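Long-range contacts in AT-less polyketide synthase (Streptomyces platensis subsp. rosaceus, PDB 4TKT), which probably catalyses the decarboxylative condensation that extends a growing polyketide chain, as a ketosynthase domain of the isomigrastatin assembly line: residues 8-13 with 269-274; 207-212 with 255-260; 350-355 with 401-406. All blocks are in the same frame, centred on the assembly; numbering follows the deposited sequence.

Contact 1 (8-13 with 269-274)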
loop_
_atom_site.group_PDB
_atom_site.type_symbol
_atom_site.label_atom_id
_atom_site.label_comp_id
_atom_site.label_asym_id
_atom_site.label_seq_id
_atom_site.Cartn_x
_atom_site.Cartn_y
_atom_site.Cartn_z
ATOM N N ALA A 8 -16.305 -6.674 -10.052
ATOM C CA ALA A 8 -16.702 -6.420 -8.666
ATOM C C ALA A 8 -15.732 -6.988 -7.637
ATOM O O ALA A 8 -16.095 -7.856 -6.843
ATOM C CB ALA A 8 -18.098 -6.971 -8.420
ATOM N N ILE A 9 -14.498 -6.501 -7.662
ATOM C CA ILE A 9 -13.506 -6.908 -6.682
ATOM C C ILE A 9 -13.328 -5.806 -5.650
ATOM O O ILE A 9 -12.899 -4.699 -5.978
ATOM C CB ILE A 9 -12.153 -7.228 -7.333
ATOM C CG1 ILE A 9 -12.323 -8.307 -8.404
ATOM C CG2 ILE A 9 -11.151 -7.663 -6.279
ATOM C CD1 ILE A 9 -12.925 -9.589 -7.888
ATOM N N ALA A 10 -13.665 -6.114 -4.403
ATOM C CA ALA A 10 -13.629 -5.129 -3.332
ATOM C C ALA A 10 -12.238 -4.991 -2.736
ATOM O O ALA A 10 -11.482 -5.956 -2.660
ATOM C CB ALA A 10 -14.624 -5.496 -2.250
ATOM N N ILE A 11 -11.906 -3.775 -2.320
ATOM C CA ILE A 11 -10.680 -3.527 -1.576
ATOM C C ILE A 11 -11.017 -3.401 -0.096
ATOM O O ILE A 11 -11.663 -2.439 0.320
ATOM C CB ILE A 11 -9.972 -2.259 -2.068
ATOM C CG1 ILE A 11 -9.609 -2.404 -3.546
ATOM C CG2 ILE A 11 -8.735 -1.978 -1.231
ATOM C CD1 ILE A 11 -9.104 -1.133 -4.183
ATOM N N VAL A 12 -10.585 -4.375 0.698
ATOM C CA VAL A 12 -11.008 -4.456 2.091
ATOM C C VAL A 12 -9.926 -4.034 3.082
ATOM O O VAL A 12 -10.147 -4.048 4.291
ATOM C CB VAL A 12 -11.467 -5.881 2.445
ATOM C CG1 VAL A 12 -12.590 -6.312 1.525
ATOM C CG2 VAL A 12 -10.302 -6.849 2.357
ATOM N N GLY A 13 -8.761 -3.658 2.569
ATOM C CA GLY A 13 -7.666 -3.221 3.415
ATOM C C GLY A 13 -6.511 -2.695 2.590
ATOM O O GLY A 13 -6.300 -3.128 1.457
ATOM N N ASP A 269 -17.013 -6.534 5.928
ATOM C CA ASP A 269 -15.680 -5.960 5.767
ATOM C C ASP A 269 -15.742 -4.469 5.481
ATOM O O ASP A 269 -16.757 -3.958 5.012
ATOM C CB ASP A 269 -14.918 -6.652 4.632
ATOM C CG ASP A 269 -14.640 -8.111 4.911
ATOM O OD1 ASP A 269 -14.667 -8.508 6.094
ATOM O OD2 ASP A 269 -14.384 -8.859 3.945
ATOM N N ARG A 270 -14.648 -3.774 5.772
ATOM C CA ARG A 270 -14.470 -2.416 5.288
ATOM C C ARG A 270 -14.307 -2.482 3.781
ATOM O O ARG A 270 -13.753 -3.446 3.257
ATOM C CB ARG A 270 -13.251 -1.750 5.924
ATOM C CG ARG A 270 -13.283 -1.701 7.431
ATOM C CD ARG A 270 -11.994 -1.123 7.985
ATOM N NE ARG A 270 -11.734 0.223 7.482
ATOM C CZ ARG A 270 -10.579 0.610 6.953
ATOM N NH1 ARG A 270 -9.573 -0.247 6.857
ATOM N NH2 ARG A 270 -10.427 1.855 6.522
ATOM N N ILE A 271 -14.798 -1.474 3.074
ATOM C CA ILE A 271 -14.642 -1.445 1.628
ATOM C C ILE A 271 -14.110 -0.083 1.200
ATOM O O ILE A 271 -14.842 0.906 1.172
ATOM C CB ILE A 271 -15.967 -1.764 0.913
ATOM C CG1 ILE A 271 -16.471 -3.144 1.344
ATOM C CG2 ILE A 271 -15.779 -1.724 -0.592
ATOM C CD1 ILE A 271 -17.830 -3.509 0.799
ATOM N N LEU A 272 -12.820 -0.043 0.884
ATOM C CA LEU A 272 -12.138 1.203 0.567
ATOM C C LEU A 272 -12.378 1.608 -0.880
ATOM O O LEU A 272 -12.045 2.719 -1.291
ATOM C CB LEU A 272 -10.638 1.063 0.834
ATOM C CG LEU A 272 -10.272 0.427 2.176
ATOM C CD1 LEU A 272 -8.767 0.282 2.319
ATOM C CD2 LEU A 272 -10.844 1.244 3.319
ATOM N N GLY A 273 -12.960 0.694 -1.647
ATOM C CA GLY A 273 -13.241 0.927 -3.048
ATOM C C GLY A 273 -13.494 -0.382 -3.765
ATOM O O GLY A 273 -13.313 -1.458 -3.192
ATOM N N VAL A 274 -13.912 -0.295 -5.023
ATOM C CA VAL A 274 -14.204 -1.483 -5.809
ATOM C C VAL A 274 -13.515 -1.429 -7.166
ATOM O O VAL A 274 -13.669 -0.463 -7.910
ATOM C CB VAL A 274 -15.721 -1.660 -6.023
ATOM C CG1 VAL A 274 -15.996 -2.830 -6.958
ATOM C CG2 VAL A 274 -16.428 -1.856 -4.688
HETATM O O HOH W 1 -12.166 -4.914 5.935
#
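The carboxylate of Asp269, a planar group, lies beside Val12, with Asp269 OD2 3.9 Å from Val12 CG1; OD2 also forms a salt bridge with Arg259, while OD1 is taken by Lys599 and the hydroxyl of Tyr111. A second flat group, the Arg270 guanidinium, is carried off by a bend at chi3: its NE hydrogen-bonds a glycerol, and NH1 makes only a weak, long ion pair with Asp108. The peptide groups of Ile11 and residues 272-273 are hydrogen-bonded, Ile11 N to Gly273 O at 2.8 Å and Leu272 N to Ile11 O at 2.7 Å.

Val12 packs beside the acid. Its CG1 stands anti to the carbonyl carbon (chi1 -57°), which sets it 3.9 Å from Asp269 CB and also near Arg270 O. That carbonyl oxygen accepts a CA-H contact from Val12 CA at 3.1 Å. A water accepts from Arg270 N and also lies within hydrogen-bonding distance of Val12 O.

On the Ile11 flank, the side chains of Ile11 and Leu272 run at about a right angle, with Ile11 CG2 4.1 Å from Leu272 CB; Leu272 CD1 reaches on to the backbone of Gly13. At the other end Ala10 and Val274 form an antiparallel, non-hydrogen-bonded pair, and Val274 CG1 rests 4.0 Å from Ala8 CA. Helix 261-266 packs on Ala10, Val12 and Ile271. The antiparallel meeting of strands 9-17 and 273-282 is consistent with the thiolase fold, with its two similar halves, to which ketosynthases belong.

Contact 2 (207-212 with 255-260)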
loop_
_atom_site.group_PDB
_atom_site.type_symbol
_atom_site.label_atom_id
_atom_site.label_comp_id
_atom_site.label_asym_id
_atom_site.label_seq_id
_atom_site.Cartn_x
_atom_site.Cartn_y
_atom_site.Cartn_z
ATOM N N VAL A 207 -9.373 -14.782 -1.017
ATOM C CA VAL A 207 -8.879 -13.418 -0.913
ATOM C C VAL A 207 -7.510 -13.341 -1.562
ATOM O O VAL A 207 -6.850 -14.361 -1.767
ATOM C CB VAL A 207 -8.784 -12.937 0.550
ATOM C CG1 VAL A 207 -10.100 -13.168 1.270
ATOM C CG2 VAL A 207 -7.646 -13.638 1.272
ATOM N N ALA A 208 -7.079 -12.129 -1.886
ATOM C CA ALA A 208 -5.786 -11.956 -2.523
ATOM C C ALA A 208 -5.091 -10.696 -2.043
ATOM O O ALA A 208 -5.671 -9.611 -2.019
ATOM C CB ALA A 208 -5.939 -11.929 -4.034
ATOM N N LEU A 209 -3.835 -10.862 -1.653
ATOM C CA LEU A 209 -2.974 -9.738 -1.343
ATOM C C LEU A 209 -2.229 -9.328 -2.610
ATOM O O LEU A 209 -1.517 -10.137 -3.205
ATOM C CB LEU A 209 -1.997 -10.109 -0.233
ATOM C CG LEU A 209 -1.413 -8.961 0.578
ATOM C CD1 LEU A 209 -2.530 -8.174 1.231
ATOM C CD2 LEU A 209 -0.453 -9.505 1.620
ATOM N N ALA A 210 -2.411 -8.084 -3.035
ATOM C CA ALA A 210 -1.734 -7.590 -4.227
ATOM C C ALA A 210 -1.025 -6.280 -3.932
ATOM O O ALA A 210 -1.584 -5.397 -3.285
ATOM C CB ALA A 210 -2.719 -7.413 -5.369
ATOM N N GLY A 211 0.210 -6.156 -4.402
ATOM C CA GLY A 211 0.973 -4.945 -4.179
ATOM C C GLY A 211 2.300 -4.929 -4.904
ATOM O O GLY A 211 2.620 -5.844 -5.665
ATOM N N GLY A 212 3.073 -3.876 -4.664
ATOM C CA GLY A 212 4.372 -3.715 -5.286
ATOM C C GLY A 212 5.392 -3.153 -4.318
ATOM O O GLY A 212 5.043 -2.522 -3.322
ATOM N N ALA A 255 0.371 -2.340 -0.591
ATOM C CA ALA A 255 -0.425 -3.532 -0.865
ATOM C C ALA A 255 -1.908 -3.304 -0.597
ATOM O O ALA A 255 -2.285 -2.428 0.181
ATOM C CB ALA A 255 0.077 -4.704 -0.041
ATOM N N VAL A 256 -2.743 -4.095 -1.261
ATOM C CA VAL A 256 -4.174 -4.101 -0.995
ATOM C C VAL A 256 -4.653 -5.528 -0.773
ATOM O O VAL A 256 -4.111 -6.471 -1.351
ATOM C CB VAL A 256 -4.981 -3.470 -2.148
ATOM C CG1 VAL A 256 -4.859 -1.961 -2.121
ATOM C CG2 VAL A 256 -4.524 -4.025 -3.485
ATOM N N LEU A 257 -5.659 -5.684 0.081
ATOM C CA LEU A 257 -6.316 -6.971 0.250
ATOM C C LEU A 257 -7.564 -6.993 -0.622
ATOM O O LEU A 257 -8.468 -6.177 -0.442
ATOM C CB LEU A 257 -6.670 -7.222 1.718
ATOM C CG LEU A 257 -7.039 -8.663 2.085
ATOM C CD1 LEU A 257 -5.919 -9.618 1.709
ATOM C CD2 LEU A 257 -7.358 -8.783 3.565
ATOM N N LEU A 258 -7.602 -7.919 -1.576
ATOM C CA LEU A 258 -8.685 -7.961 -2.554
ATOM C C LEU A 258 -9.653 -9.110 -2.299
ATOM O O LEU A 258 -9.265 -10.170 -1.808
ATOM C CB LEU A 258 -8.115 -8.064 -3.968
ATOM C CG LEU A 258 -7.191 -6.921 -4.378
ATOM C CD1 LEU A 258 -6.771 -7.078 -5.828
ATOM C CD2 LEU A 258 -7.875 -5.586 -4.151
ATOM N N ARG A 259 -10.911 -8.895 -2.666
ATOM C CA ARG A 259 -11.978 -9.834 -2.354
ATOM C C ARG A 259 -13.217 -9.553 -3.205
ATOM O O ARG A 259 -13.535 -8.394 -3.464
ATOM C CB ARG A 259 -12.320 -9.741 -0.867
ATOM C CG ARG A 259 -13.286 -10.783 -0.382
ATOM C CD ARG A 259 -13.362 -10.797 1.126
ATOM N NE ARG A 259 -14.051 -11.993 1.589
ATOM C CZ ARG A 259 -14.396 -12.211 2.851
ATOM N NH1 ARG A 259 -14.116 -11.302 3.775
ATOM N NH2 ARG A 259 -15.021 -13.330 3.184
ATOM N N PRO A 260 -13.909 -10.613 -3.661
ATOM C CA PRO A 260 -15.182 -10.427 -4.368
ATOM C C PRO A 260 -16.163 -9.608 -3.536
ATOM O O PRO A 260 -16.363 -9.912 -2.361
ATOM C CB PRO A 260 -15.688 -11.857 -4.566
ATOM C CG PRO A 260 -14.454 -12.681 -4.600
ATOM C CD PRO A 260 -13.492 -12.026 -3.644
#
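Leu209 and Leu257 both hold CG anti to the backbone N (chi1 -157° and -165°), which brings each CD1 nearer the partner strand, until Leu209 CD1 and Leu257 CD1 lie 3.7 Å apart. The two side chains cross at about a right angle on the face covered by helix 93-109. On the other face Leu258 holds CG beside its own backbone N, and its CD1 comes 4.1 Å from Ala210 CB, under helix 188-202.

Between these layers the antiparallel strands are joined by four backbone hydrogen bonds. Ala208 and Leu258 exchange one pair, and Ala210 and Val256 another; the straightest runs from Ala210 N to Val256 O at 2.9 Å. Val256 CG2 also presses on Ala210 O at 3.3 Å. Farther along, Gly211 CA and Ala255 CA approach to 3.9 Å.

The extended chain of Arg259 passes obliquely by Val207, with Arg259 CD 4.0 Å from Val207 CG1, and its guanidinium forms salt bridges to Asp267 through NH2 and to Asp269 through NH1. The chemistry is thus divided: four bonds serve the peptide groups of Ala208, Ala210, Val256 and Leu258 amid apolar side chains, and the guanidinium charge is likely to be stabilised by the two carboxylates.

Contact 3 (350-355 with 401-406)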
loop_
_atom_site.group_PDB
_atom_site.type_symbol
_atom_site.label_atom_id
_atom_site.label_comp_id
_atom_site.label_asym_id
_atom_site.label_seq_id
_atom_site.Cartn_x
_atom_site.Cartn_y
_atom_site.Cartn_z
ATOM N N CYS A 350 -13.010 15.728 -16.856
ATOM C CA CYS A 350 -12.258 14.782 -16.043
ATOM C C CYS A 350 -11.001 15.423 -15.466
ATOM O O CYS A 350 -10.320 16.189 -16.143
ATOM C CB CYS A 350 -11.891 13.552 -16.879
ATOM S SG CYS A 350 -11.056 12.231 -15.982
ATOM N N ALA A 351 -10.700 15.115 -14.210
ATOM C CA ALA A 351 -9.488 15.618 -13.579
ATOM C C ALA A 351 -8.324 14.694 -13.900
ATOM O O ALA A 351 -8.517 13.501 -14.134
ATOM C CB ALA A 351 -9.674 15.742 -12.077
ATOM N N ILE A 352 -7.117 15.248 -13.919
ATOM C CA ILE A 352 -5.932 14.450 -14.203
ATOM C C ILE A 352 -4.720 14.986 -13.440
ATOM O O ILE A 352 -4.598 16.188 -13.202
ATOM C CB ILE A 352 -5.639 14.404 -15.727
ATOM C CG1 ILE A 352 -4.625 13.304 -16.056
ATOM C CG2 ILE A 352 -5.191 15.767 -16.248
ATOM C CD1 ILE A 352 -4.433 13.079 -17.540
ATOM N N GLY A 353 -3.840 14.074 -13.037
ATOM C CA GLY A 353 -2.643 14.424 -12.296
ATOM C C GLY A 353 -1.839 13.176 -11.991
ATOM O O GLY A 353 -2.274 12.068 -12.305
ATOM N N SER A 354 -0.669 13.347 -11.384
ATOM C CA SER A 354 0.177 12.207 -11.043
ATOM C C SER A 354 0.849 12.368 -9.685
ATOM O O SER A 354 1.374 13.433 -9.360
ATOM C CB SER A 354 1.246 11.990 -12.115
ATOM O OG SER A 354 2.058 10.873 -11.795
ATOM N N ALA A 355 0.839 11.294 -8.900
ATOM C CA ALA A 355 1.502 11.286 -7.604
ATOM C C ALA A 355 3.014 11.370 -7.768
ATOM O O ALA A 355 3.725 11.738 -6.834
ATOM C CB ALA A 355 1.124 10.040 -6.821
ATOM N N SER A 401 -9.328 18.530 -24.878
ATOM C CA SER A 401 -9.152 17.211 -24.290
ATOM C C SER A 401 -10.267 16.963 -23.281
ATOM O O SER A 401 -10.959 17.898 -22.880
ATOM C CB SER A 401 -7.781 17.100 -23.622
ATOM O OG SER A 401 -7.769 17.778 -22.379
ATOM N N PRO A 402 -10.454 15.701 -22.865
ATOM C CA PRO A 402 -11.446 15.437 -21.818
ATOM C C PRO A 402 -11.021 15.979 -20.458
ATOM O O PRO A 402 -11.831 16.000 -19.534
ATOM C CB PRO A 402 -11.520 13.904 -21.775
ATOM C CG PRO A 402 -10.947 13.444 -23.067
ATOM C CD PRO A 402 -9.913 14.455 -23.435
ATOM N N PHE A 403 -9.773 16.421 -20.345
ATOM C CA PHE A 403 -9.174 16.647 -19.037
ATOM C C PHE A 403 -9.011 18.103 -18.618
ATOM O O PHE A 403 -9.052 19.021 -19.438
ATOM C CB PHE A 403 -7.802 15.974 -18.981
ATOM C CG PHE A 403 -7.817 14.541 -19.410
ATOM C CD1 PHE A 403 -8.427 13.579 -18.623
ATOM C CD2 PHE A 403 -7.220 14.155 -20.596
ATOM C CE1 PHE A 403 -8.443 12.256 -19.014
ATOM C CE2 PHE A 403 -7.233 12.835 -20.992
ATOM C CZ PHE A 403 -7.845 11.883 -20.199
ATOM N N VAL A 404 -8.838 18.283 -17.313
ATOM C CA VAL A 404 -8.385 19.537 -16.726
ATOM C C VAL A 404 -7.295 19.213 -15.709
ATOM O O VAL A 404 -7.540 18.497 -14.738
ATOM C CB VAL A 404 -9.525 20.310 -16.038
ATOM C CG1 VAL A 404 -8.966 21.477 -15.241
ATOM C CG2 VAL A 404 -10.533 20.795 -17.063
ATOM N N LEU A 405 -6.091 19.726 -15.943
ATOM C CA LEU A 405 -4.956 19.438 -15.073
ATOM C C LEU A 405 -5.183 19.971 -13.662
ATOM O O LEU A 405 -5.370 21.171 -13.465
ATOM C CB LEU A 405 -3.673 20.027 -15.656
ATOM C CG LEU A 405 -2.401 19.711 -14.869
ATOM C CD1 LEU A 405 -2.203 18.208 -14.775
ATOM C CD2 LEU A 405 -1.197 20.375 -15.511
ATOM N N GLN A 406 -5.164 19.071 -12.686
ATOM C CA GLN A 406 -5.438 19.433 -11.300
ATOM C C GLN A 406 -4.237 20.123 -10.655
ATOM O O GLN A 406 -3.225 19.486 -10.369
ATOM C CB GLN A 406 -5.827 18.192 -10.494
ATOM C CG GLN A 406 -6.520 18.504 -9.181
ATOM C CD GLN A 406 -7.834 19.235 -9.380
ATOM O OE1 GLN A 406 -8.606 18.914 -10.283
ATOM N NE2 GLN A 406 -8.093 20.227 -8.536
#
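Strands 350-353 and 403-405 run parallel, their axes splayed by 43°, and are joined by backbone bonds from Cys350 N to Pro402 O (2.9 Å), Val404 N to Cys350 O and Gln406 N to Ile352 O, with a weak one from Ile352 N to Val404 O. This adds an outer strand at the edge of the C-terminal half of the thiolase fold.

The Phe403 ring is the hub of the side chains. With Ile352 CG1 anti to the backbone N (chi1 -166°) and the chain extended beyond it (chi2 172°), CD1 is carried over one ring face, 4.1 Å from the Phe403 centroid in a CH-pi contact. Pro402 CB lies over the opposite face. Cys350 SG approaches the ring edge at 5.1 Å from the centroid, while the ring of Phe340, from helix 328-340, meets Phe403 nearly perpendicularly.

The second branch of Ile352, CG2, is packed between Phe403 CB at 3.8 Å and Leu405 CD1 at 4.1 Å. An alanine here would probably leave one face of the Phe403 ring without its methyl cover, opening a gap into which the ring and Leu405 could shift.

Before the strand, Ser401 OG accepts from Phe403 N in an ST turn. Beyond it, Gln406 bends at chi2, bringing OE1 within 3.8 Å of Ala351 CB while NE2 donates to Glu408 O.

Overall arrangement
Contacts 1 and 2 are neighbours, their centres 9 Å apart, because strand 9-17 lies beside strand 252-260; contact 2 is also nested in the loop that contact 1 closes. They meet directly: Asp269 OD2 is 2.5 Å from Arg259 NH1, and Ile11 CG1 packs on Leu258 CD2 at 3.7 Å. Contact 3 comes later in the chain, at the outermost strand 403-405, its centre 25 Å from contact 1 and 27 Å from contact 2 and its nearest atoms about 14 to 15 Å from theirs, although strand-to-strand pairing can be followed from one to the other. A glycerol, probably from the crystallisation liquor, lies about 3 Å from the Arg270 side chain of contact 1.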